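Local coordinates for protein beta-glucanase (Bacteroides thetaiotaomicron, PDB 6EUG) that probably hydrolyses beta-1,3-linked galactose units of arabinogalactan through the family 43 glycoside hydrolase domain held in this chain, part of a longer protein, at residues Y226-S231 and E263-F268; L237-L242 and Y274-S279. One frame throughout, in Å; residues are numbered along the deposited sequence.

Interaction 1: Y226-S231 and E263-F268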
# COMPACT_ATOMS: atom_id res chain seq x y z
N TYR A 226 -1.62 6.90 -9.79
CA TYR A 226 -0.83 5.69 -9.96
C TYR A 226 -1.14 4.66 -8.87
O TYR A 226 -1.29 5.02 -7.68
CB TYR A 226 0.70 5.98 -9.97
CG TYR A 226 1.08 6.92 -11.12
CD1 TYR A 226 1.00 8.30 -10.97
CD2 TYR A 226 1.50 6.42 -12.37
CE1 TYR A 226 1.29 9.16 -12.03
CE2 TYR A 226 1.79 7.27 -13.41
CZ TYR A 226 1.70 8.64 -13.23
OH TYR A 226 2.00 9.45 -14.29
N HIS A 227 -1.21 3.41 -9.31
CA HIS A 227 -1.38 2.20 -8.47
C HIS A 227 0.01 1.50 -8.38
O HIS A 227 0.58 1.08 -9.41
CB HIS A 227 -2.47 1.31 -9.07
CG HIS A 227 -2.68 -0.01 -8.38
ND1 HIS A 227 -3.03 -1.16 -9.06
CD2 HIS A 227 -2.60 -0.36 -7.07
CE1 HIS A 227 -3.15 -2.15 -8.20
NE2 HIS A 227 -2.89 -1.69 -6.98
N ILE A 228 0.54 1.43 -7.16
CA ILE A 228 1.89 0.93 -6.87
C ILE A 228 1.69 -0.38 -6.10
O ILE A 228 1.00 -0.38 -5.08
CB ILE A 228 2.71 1.93 -6.05
CG1 ILE A 228 2.94 3.22 -6.88
CG2 ILE A 228 4.08 1.33 -5.72
CD1 ILE A 228 3.32 4.44 -6.11
N TYR A 229 2.26 -1.48 -6.56
CA TYR A 229 1.98 -2.79 -5.92
C TYR A 229 3.09 -3.82 -6.01
O TYR A 229 3.89 -3.79 -6.94
CB TYR A 229 0.66 -3.38 -6.47
CG TYR A 229 0.67 -3.52 -8.01
CD1 TYR A 229 0.36 -2.41 -8.84
CD2 TYR A 229 1.08 -4.71 -8.64
CE1 TYR A 229 0.42 -2.53 -10.22
CE2 TYR A 229 1.13 -4.83 -10.01
CZ TYR A 229 0.85 -3.73 -10.81
OH TYR A 229 0.94 -3.84 -12.18
N SER A 230 3.11 -4.74 -5.03
CA SER A 230 4.01 -5.88 -5.05
C SER A 230 3.42 -6.94 -6.01
O SER A 230 2.27 -7.36 -5.87
CB SER A 230 4.20 -6.44 -3.63
OG SER A 230 4.70 -5.45 -2.74
N SER A 231 4.23 -7.35 -6.98
CA SER A 231 3.80 -8.24 -8.10
C SER A 231 4.75 -9.44 -8.28
O SER A 231 5.71 -9.60 -7.53
CB SER A 231 3.77 -7.42 -9.40
OG SER A 231 3.02 -8.06 -10.45
N GLU A 263 7.94 -4.60 -0.21
CA GLU A 263 6.55 -4.76 0.24
C GLU A 263 6.04 -3.49 0.93
O GLU A 263 6.78 -2.53 1.07
CB GLU A 263 6.45 -5.97 1.19
CG GLU A 263 7.20 -7.23 0.75
CD GLU A 263 6.84 -7.79 -0.63
OE1 GLU A 263 5.69 -7.67 -1.11
OE2 GLU A 263 7.73 -8.39 -1.26
N ALA A 264 4.75 -3.46 1.30
CA ALA A 264 4.23 -2.36 2.12
C ALA A 264 4.64 -0.94 1.65
O ALA A 264 5.11 -0.13 2.46
CB ALA A 264 4.63 -2.57 3.57
N PRO A 265 4.44 -0.65 0.36
CA PRO A 265 4.93 0.66 -0.16
C PRO A 265 4.20 1.89 0.40
O PRO A 265 2.94 1.86 0.55
CB PRO A 265 4.68 0.53 -1.67
CG PRO A 265 3.53 -0.39 -1.75
CD PRO A 265 3.83 -1.44 -0.73
N ALA A 266 4.96 2.95 0.68
CA ALA A 266 4.47 4.26 1.08
C ALA A 266 5.28 5.30 0.28
O ALA A 266 6.48 5.15 0.08
CB ALA A 266 4.64 4.47 2.59
N ILE A 267 4.59 6.31 -0.22
CA ILE A 267 5.17 7.25 -1.22
C ILE A 267 4.77 8.70 -1.00
O ILE A 267 3.65 8.97 -0.57
CB ILE A 267 4.82 6.81 -2.66
CG1 ILE A 267 5.58 7.65 -3.72
CG2 ILE A 267 3.32 6.82 -2.91
CD1 ILE A 267 5.55 7.04 -5.11
N PHE A 268 5.69 9.61 -1.29
CA PHE A 268 5.44 11.05 -1.36
C PHE A 268 6.33 11.73 -2.39
O PHE A 268 7.29 11.13 -2.90
CB PHE A 268 5.55 11.75 0.03
CG PHE A 268 6.96 11.88 0.57
CD1 PHE A 268 7.59 10.80 1.18
CD2 PHE A 268 7.61 13.12 0.59
CE1 PHE A 268 8.86 10.91 1.73
CE2 PHE A 268 8.91 13.25 1.13
CZ PHE A 268 9.53 12.12 1.70
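Ile-228 meets Pro-265 and Ile-267 with its two branches. Its CG1 arm lies beside the backbone N (chi1 -64°) and runs out extended, so that CD1 lands 3.6 Å from CD1 of Ile-267 and 4.0 Å from CG2 of the same residue; the two side chains cross at about a right angle and touch through their terminal methyls. The other branch is looser: CG2 of Ile-228 sits 4.2 Å from CB of Pro-265, the two side chains passing each other in opposite directions. Met-276 touches both Ile-228 and Pro-265, and Ile-267 also rests on Phe-218.

Two residues on, Ser-230 again faces the other segment, but with a polar end. Its OG lies 2.9 Å from OE1 of Glu-263, whose chain is bent at chi2 (-57°), turning the carboxylate back to the serine. The one proton of this hydroxyl can go to OE1 or to Asn-262 O, so the bond to Glu-263 is doubtful.

The side chain of Glu-263 comes within about 5 Å of the bound glucoimidazole, and the next backbone amide, Ala-264 N, bonds the pocket residue Asp-214. The whole contact is a seam between adjacent blades of the five-bladed beta-propeller of family 43 glycosidases: apolar packing at one end, a polar patch bordering the sugar pocket at the other.

Interaction 2: L237-L242 and Y274-S279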
# COMPACT_ATOMS: atom_id res chain seq x y z
N LEU A 237 8.36 -4.87 -7.65
CA LEU A 237 7.36 -3.79 -7.58
C LEU A 237 6.92 -3.37 -8.99
O LEU A 237 7.75 -3.34 -9.90
CB LEU A 237 7.89 -2.55 -6.89
CG LEU A 237 8.05 -2.57 -5.39
CD1 LEU A 237 8.84 -1.35 -4.99
CD2 LEU A 237 6.67 -2.58 -4.70
N GLN A 238 5.63 -3.06 -9.15
CA GLN A 238 5.13 -2.45 -10.40
C GLN A 238 4.39 -1.14 -10.11
O GLN A 238 3.80 -0.99 -9.02
CB GLN A 238 4.28 -3.44 -11.22
CG GLN A 238 5.09 -4.62 -11.78
CD GLN A 238 4.26 -5.65 -12.55
OE1 GLN A 238 3.06 -5.43 -12.79
NE2 GLN A 238 4.89 -6.79 -12.93
N ILE A 239 4.48 -0.18 -11.06
CA ILE A 239 3.82 1.13 -10.97
C ILE A 239 3.00 1.28 -12.24
O ILE A 239 3.59 1.28 -13.32
CB ILE A 239 4.82 2.30 -10.87
CG1 ILE A 239 5.78 2.07 -9.69
CG2 ILE A 239 4.10 3.64 -10.77
CD1 ILE A 239 6.80 3.18 -9.45
N ALA A 240 1.67 1.40 -12.08
CA ALA A 240 0.70 1.41 -13.20
C ALA A 240 -0.16 2.68 -13.20
O ALA A 240 -0.81 3.02 -12.20
CB ALA A 240 -0.21 0.19 -13.12
N GLU A 241 -0.17 3.38 -14.33
CA GLU A 241 -1.05 4.52 -14.53
C GLU A 241 -2.55 4.15 -14.50
O GLU A 241 -2.98 3.19 -15.16
CB GLU A 241 -0.69 5.16 -15.87
CG GLU A 241 -1.43 6.45 -16.22
CD GLU A 241 -1.20 6.89 -17.66
OE1 GLU A 241 -1.38 6.06 -18.60
OE2 GLU A 241 -0.87 8.08 -17.85
N LEU A 242 -3.36 4.96 -13.81
CA LEU A 242 -4.83 4.85 -13.82
C LEU A 242 -5.47 5.74 -14.91
O LEU A 242 -4.93 6.79 -15.30
CB LEU A 242 -5.39 5.22 -12.45
CG LEU A 242 -4.96 4.28 -11.30
CD1 LEU A 242 -5.65 4.71 -10.01
CD2 LEU A 242 -5.22 2.80 -11.58
N TYR A 274 10.50 12.13 -6.12
CA TYR A 274 9.67 11.05 -5.55
C TYR A 274 10.49 10.23 -4.54
O TYR A 274 11.67 9.85 -4.80
CB TYR A 274 9.12 10.14 -6.67
CG TYR A 274 8.23 10.87 -7.66
CD1 TYR A 274 8.80 11.55 -8.74
CD2 TYR A 274 6.85 10.95 -7.48
CE1 TYR A 274 8.02 12.23 -9.65
CE2 TYR A 274 6.06 11.65 -8.39
CZ TYR A 274 6.66 12.31 -9.46
OH TYR A 274 5.96 13.07 -10.41
N TRP A 275 9.86 9.92 -3.41
CA TRP A 275 10.47 9.15 -2.31
C TRP A 275 9.51 8.04 -1.90
O TRP A 275 8.33 8.31 -1.54
CB TRP A 275 10.74 10.04 -1.08
CG TRP A 275 11.72 11.17 -1.30
CD1 TRP A 275 11.40 12.51 -1.43
CD2 TRP A 275 13.15 11.10 -1.43
NE1 TRP A 275 12.54 13.27 -1.65
CE2 TRP A 275 13.63 12.43 -1.64
CE3 TRP A 275 14.08 10.05 -1.38
CZ2 TRP A 275 14.98 12.73 -1.78
CZ3 TRP A 275 15.45 10.36 -1.54
CH2 TRP A 275 15.87 11.69 -1.73
N MET A 276 9.99 6.81 -1.89
CA MET A 276 9.15 5.67 -1.48
C MET A 276 9.87 4.85 -0.38
O MET A 276 11.08 4.57 -0.49
CB MET A 276 8.85 4.78 -2.69
CG MET A 276 7.93 3.60 -2.43
SD MET A 276 6.99 3.01 -3.86
CE MET A 276 8.18 2.84 -5.19
N ILE A 277 9.12 4.48 0.65
CA ILE A 277 9.61 3.61 1.74
C ILE A 277 8.90 2.28 1.63
O ILE A 277 7.67 2.23 1.48
CB ILE A 277 9.47 4.24 3.16
CG1 ILE A 277 10.30 5.53 3.23
CG2 ILE A 277 9.84 3.24 4.26
CD1 ILE A 277 10.16 6.34 4.52
N THR A 278 9.69 1.21 1.75
CA THR A 278 9.20 -0.16 1.71
C THR A 278 9.79 -1.00 2.83
O THR A 278 10.79 -0.60 3.46
CB THR A 278 9.51 -0.80 0.34
OG1 THR A 278 10.93 -0.77 0.12
CG2 THR A 278 8.86 -0.04 -0.79
N SER A 279 9.17 -2.16 3.08
CA SER A 279 9.76 -3.21 3.93
C SER A 279 10.29 -4.33 3.05
O SER A 279 10.00 -4.40 1.86
CB SER A 279 8.69 -3.81 4.91
OG SER A 279 7.75 -4.62 4.21
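Leu-237 and Ile-239 both point at Met-276, and the leucine also reaches Thr-278, across the junction of two neighbouring blades of the beta-propeller. Strand 237-242 is the third of its blade and strand 274-279 the second of the next. Their axes come no closer than 12.1 Å, with N-to-C directions 142° apart. That is too far for the backbones to pair, so side-chain ends alone bridge the gap.

Met-276 reaches out to meet both. With CG anti to the backbone N (chi1 -176°) it leaves its strand well stretched, and only the last torsion is folded (chi3 48°), which swings the CE methyl over to the opposing strand. There CE meets two terminal methyls: CD1 of Leu-237 at 4.2 Å and, more loosely, CD1 of Ile-239 at 4.5 Å. Seen from CE, these approach at roughly a right angle to each other, so the methyl fits the corner between two residues on the same face of their strand. The contact is loose, and apolar throughout. Leu-237 also packs on Leu-292 and Ile-256, and Ile-239 on Trp-301, which extends the greasy layer into both blades.

Thr-278 divides its branches between two tasks. Its hydroxyl, OG1, is hydrogen-bonded to OD1 of Asn-262, in the segment leading into strand 265-270. The methyl is the branch given to the blade junction: CG2 of Thr-278 lies 4.4 Å from CD1 of Leu-237.

How the interactions relate
Interactions 1 and 2 are two layers of one interface between consecutive propeller blades, their centres only 4 Å apart. Along the chain the segments alternate: 226-231 and 237-242 are neighbouring strands of one blade, 263-268 and 274-279 belong largely to neighbouring strands of the following blade. Both pairs are joined within their blades, by Tyr-229 OH to Gln-238 OE1 (2.7 Å) and by Ala-266 O to Ile-277 N (2.8 Å), each a probable hydrogen bond. Interaction 1 lies nearer the propeller axis and the glucoimidazole; interaction 2 continues the apolar seam outward, with Met-276 shared. This is consistent with packing between the blades lying behind the sugar pocket.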